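Side-chain contacts in glutaredoxin (Chlorella sorokiniana, PDB 4I2U), which probably acts as a glutathione-dependent thiol-disulfide oxidoreductase in cell redox homeostasis and is seen here reduced, with glutathione bound: residues Gln6-Thr11 / Gln59-Glu64; Gly14-Ile19 / Arg101-Leu106; Arg33-Phe38 / Ser42-Ile47. One frame throughout, in Å; residues are numbered along the deposited sequence.

Overall arrangement
The three contacts pin helices and a turn around the central sheet of a thioredoxin fold. Along the chain their segments run 6-11, 14-19, 33-38, 42-47, 59-64 and 101-106, so contacts 1 and 2 interlock while contact 3 is nested inside both. Contacts 2 and 3 have centres about 10 Å apart and share the sheet, because strands 17-21 and 45-48 pair side by side. Contact 1 joins helices 3-14 and 55-66, its centre about 18 Å from that of contact 2 and 19 Å from that of contact 3. It alone includes a glutathione-pocket residue, Q59, so contacts 2 and 3 probably serve the packing around strands 17-21 and 45-48.

Contact 1: residues Gln6-Thr11 / Gln59-Glu64; sequences QLVDST and QDYLLE. With GSH (glutathione), chain B.
V8 and D9 meet Y61 and L62 where helix 3-14, which precedes the thioredoxin core in this glutaredoxin, packs on helix 55-66 of that core; V8 and L62 both also touch F20 of strand 17-21. The axes of segments 6-11 and 59-64 come within 10.1 Å and cross at -62°. Along 59-64, Q59 comes first and turns away from the other helix: Q59 NE2 donates a nearly straight hydrogen bond of 2.8 Å to GSH O32, a carboxylate oxygen of glutathione, and the Q59 amide oxygen accepts from K22. Helix 55-66 thus also contributes Q59 to the glutathione pocket. Y61 has the largest share and meets both V8 and D9. With CG anti to the backbone N (chi1 179°), its ring is directed across to V8, whose CB lies 3.5 Å from Y61 CD2 and whose CG1 lies in the ring plane, 3.6 Å from Y61 CE2; the valine therefore meets an edge of the ring. At the far end Y61 OH donates to D9 OD1 over 2.6 Å. D9 OD1 accepts through its syn lone pair, and the carboxylate is turned 66° from the ring plane. The other oxygen, D9 OD2, forms a salt bridge with K5, which probably helps to fix the carboxylate. A phenylalanine here would probably leave D9 OD1 without its hydroxyl donor. One residue on, L62 adds a looser apolar touch, its CD2 lying 4.1 Å from V8 CG1.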
loop_
_atom_site.group_PDB
_atom_site.type_symbol
_atom_site.label_atom_id
_atom_site.label_comp_id
_atom_site.label_asym_id
_atom_site.label_seq_id
_atom_site.Cartn_x
_atom_site.Cartn_y
_atom_site.Cartn_z
ATOM N N GLN A 6 -11.811 -9.423 6.248
ATOM C CA GLN A 6 -10.828 -10.487 6.426
ATOM C C GLN A 6 -9.734 -10.381 5.375
ATOM O O GLN A 6 -8.550 -10.583 5.665
ATOM C CB GLN A 6 -11.502 -11.852 6.355
ATOM C CG GLN A 6 -10.612 -13.005 6.791
ATOM C CD GLN A 6 -11.303 -14.350 6.661
ATOM O OE1 GLN A 6 -11.167 -15.034 5.644
ATOM N NE2 GLN A 6 -12.058 -14.734 7.689
ATOM N N LEU A 7 -10.121 -10.077 4.144
ATOM C CA LEU A 7 -9.145 -9.892 3.079
ATOM C C LEU A 7 -8.157 -8.783 3.406
ATOM O O LEU A 7 -6.937 -8.963 3.320
ATOM C CB LEU A 7 -9.857 -9.588 1.764
ATOM C CG LEU A 7 -9.018 -9.343 0.504
ATOM C CD1 LEU A 7 -8.366 -7.969 0.433
ATOM C CD2 LEU A 7 -7.968 -10.421 0.338
ATOM N N VAL A 8 -8.652 -7.616 3.790
ATOM C CA VAL A 8 -7.758 -6.502 4.060
ATOM C C VAL A 8 -6.867 -6.804 5.257
ATOM O O VAL A 8 -5.639 -6.639 5.187
ATOM C CB VAL A 8 -8.544 -5.198 4.280
ATOM C CG1 VAL A 8 -7.631 -4.104 4.765
ATOM C CG2 VAL A 8 -9.234 -4.780 2.966
ATOM N N ASP A 9 -7.464 -7.248 6.361
ATOM C CA ASP A 9 -6.694 -7.492 7.578
ATOM C C ASP A 9 -5.610 -8.533 7.335
ATOM O O ASP A 9 -4.451 -8.350 7.740
ATOM C CB ASP A 9 -7.592 -7.960 8.725
ATOM C CG ASP A 9 -8.546 -6.876 9.237
ATOM O OD1 ASP A 9 -8.434 -5.701 8.841
ATOM O OD2 ASP A 9 -9.384 -7.242 10.098
ATOM N N SER A 10 -5.974 -9.639 6.705
ATOM C CA SER A 10 -5.024 -10.718 6.457
ATOM C C SER A 10 -3.937 -10.281 5.490
ATOM O O SER A 10 -2.788 -10.688 5.612
ATOM C CB SER A 10 -5.737 -11.945 5.896
ATOM O OG SER A 10 -6.606 -12.509 6.861
ATOM N N THR A 11 -4.300 -9.464 4.515
ATOM C CA THR A 11 -3.320 -9.038 3.539
ATOM C C THR A 11 -2.276 -8.120 4.165
ATOM O O THR A 11 -1.067 -8.289 3.915
ATOM C CB THR A 11 -3.991 -8.363 2.338
ATOM O OG1 THR A 11 -4.856 -9.300 1.693
ATOM C CG2 THR A 11 -2.959 -7.886 1.327
ATOM N N GLN A 59 -13.080 -1.152 -0.500
ATOM C CA GLN A 59 -12.940 0.279 -0.266
ATOM C C GLN A 59 -13.749 0.733 0.934
ATOM O O GLN A 59 -13.290 1.590 1.683
ATOM C CB GLN A 59 -13.362 1.086 -1.482
ATOM C CG GLN A 59 -12.409 0.940 -2.660
ATOM C CD GLN A 59 -12.779 1.861 -3.809
ATOM O OE1 GLN A 59 -13.462 1.466 -4.753
ATOM N NE2 GLN A 59 -12.358 3.115 -3.720
ATOM N N ASP A 60 -14.945 0.178 1.109
ATOM C CA ASP A 60 -15.768 0.490 2.275
ATOM C C ASP A 60 -15.039 0.140 3.565
ATOM O O ASP A 60 -15.048 0.923 4.517
ATOM C CB ASP A 60 -17.082 -0.293 2.221
ATOM C CG ASP A 60 -18.057 0.235 1.210
ATOM O OD1 ASP A 60 -17.887 1.379 0.738
ATOM O OD2 ASP A 60 -19.024 -0.513 0.928
ATOM N N TYR A 61 -14.411 -1.025 3.627
ATOM C CA TYR A 61 -13.670 -1.362 4.824
ATOM C C TYR A 61 -12.463 -0.455 4.970
ATOM O O TYR A 61 -12.103 -0.068 6.083
ATOM C CB TYR A 61 -13.247 -2.825 4.846
ATOM C CG TYR A 61 -12.456 -3.135 6.092
ATOM C CD1 TYR A 61 -13.004 -2.961 7.359
ATOM C CD2 TYR A 61 -11.141 -3.555 5.999
ATOM C CE1 TYR A 61 -12.246 -3.225 8.508
ATOM C CE2 TYR A 61 -10.379 -3.816 7.131
ATOM C CZ TYR A 61 -10.938 -3.653 8.383
ATOM O OH TYR A 61 -10.212 -3.937 9.532
ATOM N N LEU A 62 -11.778 -0.131 3.875
ATOM C CA LEU A 62 -10.664 0.802 3.965
ATOM C C LEU A 62 -11.083 2.160 4.535
ATOM O O LEU A 62 -10.307 2.804 5.254
ATOM C CB LEU A 62 -9.958 0.946 2.607
ATOM C CG LEU A 62 -9.173 -0.308 2.185
ATOM C CD1 LEU A 62 -8.835 -0.285 0.703
ATOM C CD2 LEU A 62 -7.894 -0.442 3.025
ATOM N N LEU A 63 -12.310 2.593 4.258
ATOM C CA LEU A 63 -12.826 3.809 4.880
ATOM C C LEU A 63 -12.880 3.617 6.401
ATOM O O LEU A 63 -12.460 4.490 7.187
ATOM C CB LEU A 63 -14.210 4.114 4.332
ATOM C CG LEU A 63 -15.005 5.208 5.038
ATOM C CD1 LEU A 63 -14.286 6.546 5.031
ATOM C CD2 LEU A 63 -16.365 5.318 4.388
ATOM N N GLU A 64 -13.387 2.470 6.843
ATOM C CA GLU A 64 -13.445 2.191 8.271
ATOM C C GLU A 64 -12.063 2.135 8.902
ATOM O O GLU A 64 -11.848 2.672 10.002
ATOM C CB GLU A 64 -14.193 0.882 8.528
ATOM C CG GLU A 64 -15.639 0.883 8.099
ATOM C CD GLU A 64 -16.306 -0.406 8.461
ATOM O OE1 GLU A 64 -16.142 -1.387 7.724
ATOM O OE2 GLU A 64 -16.976 -0.459 9.510
HETATM N N1 GSH B . -4.557 12.746 -3.269
HETATM C CA1 GSH B . -5.019 11.349 -3.285
HETATM C C1 GSH B . -3.788 10.485 -3.192
HETATM O O11 GSH B . -2.682 11.056 -3.128
HETATM O O12 GSH B . -3.891 9.233 -3.148
HETATM C CB1 GSH B . -5.851 11.134 -4.546
HETATM C CG1 GSH B . -6.476 9.746 -4.630
HETATM C CD1 GSH B . -7.729 9.746 -5.488
HETATM O OE1 GSH B . -8.576 10.640 -5.404
HETATM N N2 GSH B . -7.896 8.717 -6.297
HETATM C CA2 GSH B . -9.118 8.541 -7.089
HETATM C C2 GSH B . -10.169 7.742 -6.353
HETATM O O2 GSH B . -9.884 7.071 -5.374
HETATM C CB2 GSH B . -8.789 7.878 -8.427
HETATM S SG2 GSH B . -7.837 8.974 -9.517
HETATM N N3 GSH B . -11.415 7.843 -6.794
HETATM C CA3 GSH B . -12.509 7.238 -6.072
HETATM C C3 GSH B . -12.584 5.735 -6.184
HETATM O O31 GSH B . -11.907 5.112 -7.026
HETATM O O32 GSH B . -13.367 5.180 -5.377
#

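Contact 2: residues Gly14-Ile19 / Arg101-Leu106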
loop_
_atom_site.group_PDB
_atom_site.type_symbol
_atom_site.label_atom_id
_atom_site.label_comp_id
_atom_site.label_asym_id
_atom_site.label_seq_id
_atom_site.Cartn_x
_atom_site.Cartn_y
_atom_site.Cartn_z
ATOM N N GLY A 14 -0.052 -10.106 6.598
ATOM C CA GLY A 14 0.691 -11.201 6.003
ATOM C C GLY A 14 1.688 -10.785 4.942
ATOM O O GLY A 14 2.452 -11.617 4.485
ATOM N N ASN A 15 1.687 -9.509 4.557
ATOM C CA ASN A 15 2.579 -8.992 3.525
ATOM C C ASN A 15 3.106 -7.661 3.984
ATOM O O ASN A 15 2.330 -6.827 4.426
ATOM C CB ASN A 15 1.830 -8.813 2.218
ATOM C CG ASN A 15 1.223 -10.089 1.730
ATOM O OD1 ASN A 15 1.901 -10.898 1.098
ATOM N ND2 ASN A 15 -0.041 -10.310 2.051
ATOM N N LYS A 16 4.407 -7.443 3.881
ATOM C CA LYS A 16 5.023 -6.252 4.438
ATOM C C LYS A 16 4.695 -4.965 3.697
ATOM O O LYS A 16 4.698 -3.911 4.297
ATOM C CB LYS A 16 6.542 -6.436 4.479
ATOM C CG LYS A 16 7.020 -7.522 5.421
ATOM C CD LYS A 16 6.733 -7.148 6.851
ATOM C CE LYS A 16 7.286 -8.175 7.815
ATOM N NZ LYS A 16 7.892 -7.535 9.010
ATOM N N VAL A 17 4.489 -5.022 2.387
ATOM C CA VAL A 17 4.255 -3.820 1.601
ATOM C C VAL A 17 3.023 -4.062 0.766
ATOM O O VAL A 17 3.033 -4.915 -0.133
ATOM C CB VAL A 17 5.462 -3.474 0.715
ATOM C CG1 VAL A 17 5.169 -2.228 -0.074
ATOM C CG2 VAL A 17 6.695 -3.295 1.574
ATOM N N VAL A 18 1.945 -3.358 1.092
ATOM C CA VAL A 18 0.666 -3.545 0.424
ATOM C C VAL A 18 0.153 -2.228 -0.125
ATOM O O VAL A 18 0.177 -1.204 0.566
ATOM C CB VAL A 18 -0.377 -4.133 1.409
ATOM C CG1 VAL A 18 -1.740 -4.283 0.749
ATOM C CG2 VAL A 18 0.100 -5.477 1.941
ATOM N N ILE A 19 -0.338 -2.246 -1.352
ATOM C CA ILE A 19 -0.982 -1.077 -1.924
ATOM C C ILE A 19 -2.326 -1.506 -2.497
ATOM O O ILE A 19 -2.387 -2.334 -3.418
ATOM C CB ILE A 19 -0.080 -0.360 -2.952
ATOM C CG1 ILE A 19 -0.820 0.842 -3.525
ATOM C CG2 ILE A 19 0.428 -1.305 -4.061
ATOM C CD1 ILE A 19 0.092 1.819 -4.257
ATOM N N ARG A 101 13.095 -0.398 6.220
ATOM C CA ARG A 101 14.174 -1.049 6.949
ATOM C C ARG A 101 13.651 -1.640 8.261
ATOM O O ARG A 101 13.985 -2.770 8.624
ATOM C CB ARG A 101 15.321 -0.078 7.218
ATOM C CG ARG A 101 16.115 0.259 5.971
ATOM C CD ARG A 101 17.450 0.956 6.250
ATOM N NE ARG A 101 17.241 2.296 6.782
ATOM C CZ ARG A 101 17.193 3.420 6.059
ATOM N NH1 ARG A 101 17.386 3.432 4.744
ATOM N NH2 ARG A 101 16.965 4.549 6.682
ATOM N N ASN A 102 12.800 -0.903 8.970
ATOM C CA ASN A 102 12.264 -1.421 10.225
ATOM C C ASN A 102 11.418 -2.671 9.993
ATOM O O ASN A 102 11.359 -3.564 10.852
ATOM C CB ASN A 102 11.420 -0.363 10.934
ATOM C CG ASN A 102 12.251 0.750 11.523
ATOM O OD1 ASN A 102 13.469 0.630 11.658
ATOM N ND2 ASN A 102 11.594 1.849 11.869
ATOM N N ALA A 103 10.768 -2.740 8.837
ATOM C CA ALA A 103 9.922 -3.871 8.484
ATOM C C ALA A 103 10.727 -5.067 7.998
ATOM O O ALA A 103 10.174 -6.145 7.795
ATOM C CB ALA A 103 8.908 -3.449 7.423
ATOM N N GLY A 104 12.031 -4.882 7.809
ATOM C CA GLY A 104 12.909 -5.967 7.420
ATOM C C GLY A 104 12.957 -6.273 5.934
ATOM O O GLY A 104 13.431 -7.335 5.538
ATOM N N VAL A 105 12.483 -5.357 5.101
ATOM C CA VAL A 105 12.423 -5.599 3.667
ATOM C C VAL A 105 13.340 -4.687 2.868
ATOM O O VAL A 105 13.311 -4.700 1.631
ATOM C CB VAL A 105 10.965 -5.484 3.114
ATOM C CG1 VAL A 105 10.071 -6.515 3.763
ATOM C CG2 VAL A 105 10.402 -4.075 3.281
ATOM N N LEU A 106 14.155 -3.905 3.572
ATOM C CA LEU A 106 15.137 -3.041 2.929
ATOM C C LEU A 106 16.397 -3.064 3.753
ATOM O O LEU A 106 16.351 -2.868 4.970
ATOM C CB LEU A 106 14.582 -1.617 2.807
ATOM C CG LEU A 106 15.493 -0.526 2.243
ATOM C CD1 LEU A 106 15.924 -0.867 0.817
ATOM C CD2 LEU A 106 14.786 0.817 2.273
#
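K16 reaches the 101-106 segment by folding: CG stands anti to its own carbonyl carbon, one bend at chi2 (-66°) swings the chain round, and another at chi4 delivers NZ to A103. V105 answers with CG1 anti to its carbonyl carbon (chi1 -61°), which presents that methyl to the lysine and leaves CG2 in the crowded position between the backbone N and the carbonyl carbon, where it faces V17.

The polar part is a single charged hydrogen bond. K16 NZ lies 2.9 Å from A103 O and approaches at a C=O...N angle of 134°, somewhat tilted from the carbonyl plane. Because this carbonyl sits at the C-terminal end of helix 95-102, the ammonium is likely to be favoured by the partial negative charge of the helix end. A long, weak ion pair with D77 OD2 gives NZ a second partner.

The aliphatic part of the lysine does the apolar work. Both K16 CB and K16 CG are 3.6 Å from V105 CG1, the two side chains passing at a slant, and K16 CD lies 4.3 Å from A103 CB. Deeper in, V17 CG2 touches V105 CG2 at 4.2 Å, and both valines also pack on L100 of helix 95-102. The contact therefore grades from an exposed lysine to a buried valine, V17.

G104 makes the turn possible. At its positive phi a beta carbon would be jammed against A103 O, the very oxygen that K16 grips. Two bonds run back into the last turn, one of them G104 N to R101 O at 3.0 Å, which makes this a Schellman motif. It ends helix 95-102, the final helix of this glutaredoxin, beyond the thioredoxin core, and brings the following chain against the start of central strand 17-21.

Contact 3: residues Arg33-Phe38 / Ser42-Ile47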
loop_
_atom_site.group_PDB
_atom_site.type_symbol
_atom_site.label_atom_id
_atom_site.label_comp_id
_atom_site.label_asym_id
_atom_site.label_seq_id
_atom_site.Cartn_x
_atom_site.Cartn_y
_atom_site.Cartn_z
ATOM N N ARG A 33 5.429 3.475 -8.154
ATOM C CA ARG A 33 6.756 3.894 -8.595
ATOM C C ARG A 33 7.620 4.325 -7.430
ATOM O O ARG A 33 8.826 4.068 -7.411
ATOM C CB ARG A 33 6.650 4.988 -9.656
ATOM C CG ARG A 33 6.160 4.454 -11.004
ATOM C CD ARG A 33 5.855 5.571 -12.010
ATOM N NE ARG A 33 5.547 5.028 -13.335
ATOM C CZ ARG A 33 4.942 5.701 -14.314
ATOM N NH1 ARG A 33 4.561 6.961 -14.133
ATOM N NH2 ARG A 33 4.714 5.102 -15.484
ATOM N N ALA A 34 7.024 4.962 -6.434
ATOM C CA ALA A 34 7.769 5.345 -5.243
ATOM C C ALA A 34 8.309 4.120 -4.507
ATOM O O ALA A 34 9.482 4.072 -4.128
ATOM C CB ALA A 34 6.889 6.171 -4.322
ATOM N N LEU A 35 7.464 3.124 -4.292
ATOM C CA LEU A 35 7.880 1.903 -3.624
ATOM C C LEU A 35 8.935 1.140 -4.440
ATOM O O LEU A 35 9.860 0.548 -3.869
ATOM C CB LEU A 35 6.666 1.004 -3.380
ATOM C CG LEU A 35 5.646 1.564 -2.377
ATOM C CD1 LEU A 35 4.344 0.827 -2.507
ATOM C CD2 LEU A 35 6.186 1.462 -0.963
ATOM N N GLU A 36 8.833 1.192 -5.764
ATOM C CA GLU A 36 9.724 0.437 -6.637
ATOM C C GLU A 36 11.118 1.011 -6.676
ATOM O O GLU A 36 12.025 0.358 -7.187
ATOM C CB GLU A 36 9.151 0.362 -8.048
ATOM C CG GLU A 36 7.954 -0.581 -8.161
ATOM C CD GLU A 36 7.126 -0.371 -9.412
ATOM O OE1 GLU A 36 7.568 0.365 -10.315
ATOM O OE2 GLU A 36 6.025 -0.947 -9.476
ATOM N N LYS A 37 11.329 2.199 -6.122
ATOM C CA LYS A 37 12.686 2.713 -5.963
ATOM C C LYS A 37 13.472 1.834 -5.001
ATOM O O LYS A 37 14.697 1.787 -5.063
ATOM C CB LYS A 37 12.664 4.133 -5.414
ATOM C CG LYS A 37 12.025 5.165 -6.309
ATOM C CD LYS A 37 11.884 6.488 -5.565
ATOM C CE LYS A 37 11.289 7.577 -6.439
ATOM N NZ LYS A 37 12.282 8.151 -7.388
ATOM N N PHE A 38 12.780 1.161 -4.091
ATOM C CA PHE A 38 13.435 0.445 -2.997
ATOM C C PHE A 38 13.240 -1.048 -3.025
ATOM O O PHE A 38 14.079 -1.780 -2.479
ATOM C CB PHE A 38 12.933 0.995 -1.663
ATOM C CG PHE A 38 13.037 2.481 -1.569
ATOM C CD1 PHE A 38 14.279 3.078 -1.531
ATOM C CD2 PHE A 38 11.914 3.280 -1.582
ATOM C CE1 PHE A 38 14.406 4.444 -1.468
ATOM C CE2 PHE A 38 12.036 4.659 -1.513
ATOM C CZ PHE A 38 13.281 5.240 -1.459
ATOM N N SER A 42 7.755 -7.724 -7.218
ATOM C CA SER A 42 7.332 -9.011 -6.674
ATOM C C SER A 42 7.314 -8.991 -5.145
ATOM O O SER A 42 6.836 -9.938 -4.516
ATOM C CB SER A 42 8.248 -10.107 -7.174
ATOM O OG SER A 42 9.554 -9.837 -6.725
ATOM N N LYS A 43 7.831 -7.917 -4.547
ATOM C CA LYS A 43 7.753 -7.738 -3.091
ATOM C C LYS A 43 6.713 -6.696 -2.667
ATOM O O LYS A 43 6.575 -6.395 -1.485
ATOM C CB LYS A 43 9.117 -7.343 -2.530
ATOM C CG LYS A 43 10.195 -8.383 -2.797
ATOM C CD LYS A 43 9.831 -9.726 -2.178
ATOM C CE LYS A 43 11.022 -10.677 -2.145
ATOM N NZ LYS A 43 11.949 -10.349 -1.035
ATOM N N ILE A 44 6.003 -6.149 -3.637
ATOM C CA ILE A 44 4.932 -5.191 -3.397
ATOM C C ILE A 44 3.628 -5.918 -3.698
ATOM O O ILE A 44 3.429 -6.416 -4.802
ATOM C CB ILE A 44 5.068 -3.967 -4.335
ATOM C CG1 ILE A 44 6.362 -3.194 -4.043
ATOM C CG2 ILE A 44 3.854 -3.051 -4.206
ATOM C CD1 ILE A 44 6.821 -2.263 -5.176
ATOM N N THR A 45 2.729 -5.989 -2.729
ATOM C CA THR A 45 1.463 -6.679 -2.919
ATOM C C THR A 45 0.422 -5.640 -3.331
ATOM O O THR A 45 -0.097 -4.884 -2.515
ATOM C CB THR A 45 1.067 -7.359 -1.634
ATOM O OG1 THR A 45 2.099 -8.270 -1.258
ATOM C CG2 THR A 45 -0.239 -8.114 -1.792
ATOM N N ALA A 46 0.136 -5.570 -4.622
ATOM C CA ALA A 46 -0.797 -4.602 -5.180
ATOM C C ALA A 46 -2.125 -5.274 -5.445
ATOM O O ALA A 46 -2.225 -6.153 -6.314
ATOM C CB ALA A 46 -0.245 -4.031 -6.473
ATOM N N ILE A 47 -3.145 -4.841 -4.733
ATOM C CA ILE A 47 -4.481 -5.422 -4.808
ATOM C C ILE A 47 -5.323 -4.463 -5.657
ATOM O O ILE A 47 -5.591 -3.339 -5.223
ATOM C CB ILE A 47 -5.107 -5.602 -3.404
ATOM C CG1 ILE A 47 -4.205 -6.402 -2.442
ATOM C CG2 ILE A 47 -6.499 -6.212 -3.534
ATOM C CD1 ILE A 47 -3.856 -7.802 -2.900
#
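L35 and E36, toward the C-terminal end of helix 26-36, receive the tip of I44, at the approach to strand 45-48. The contact across the two segments is apolar and converges on one methyl group. I44 CD1 is 3.7 Å from L35 CB and 3.6 Å from E36 CG, so it rests against two adjacent residues of the helix. The isoleucine has CG1 standing anti to the carbonyl carbon (chi1 -64°) and a nearly extended outer bond (chi2 161°); with these torsions CD1 reaches the helix. E36 crosses it at about a right angle, and it is the aliphatic CG that touches; the extended chain carries the carboxylate on past the methyl.

Backbone bonds act within the helical segment: F38 N reaches L35 O at 3.0 Å, whereas the bonds made by K37 N are weak, in keeping with a helix that is running out.

Packing on neighbouring elements places the pair in the fold. L35 also lies on V17 and on L96 of helix 95-102, and I44 on I19 and L39, so the contact closes the return of the beta-alpha-beta crossover formed by strand 17-21, helix 26-36 and strand 45-48. With dispersion between one methyl and two methylenes as its chemistry, the join probably depends on shape and partial burial, L35 being on the buried side, with little directional demand on the groups that meet.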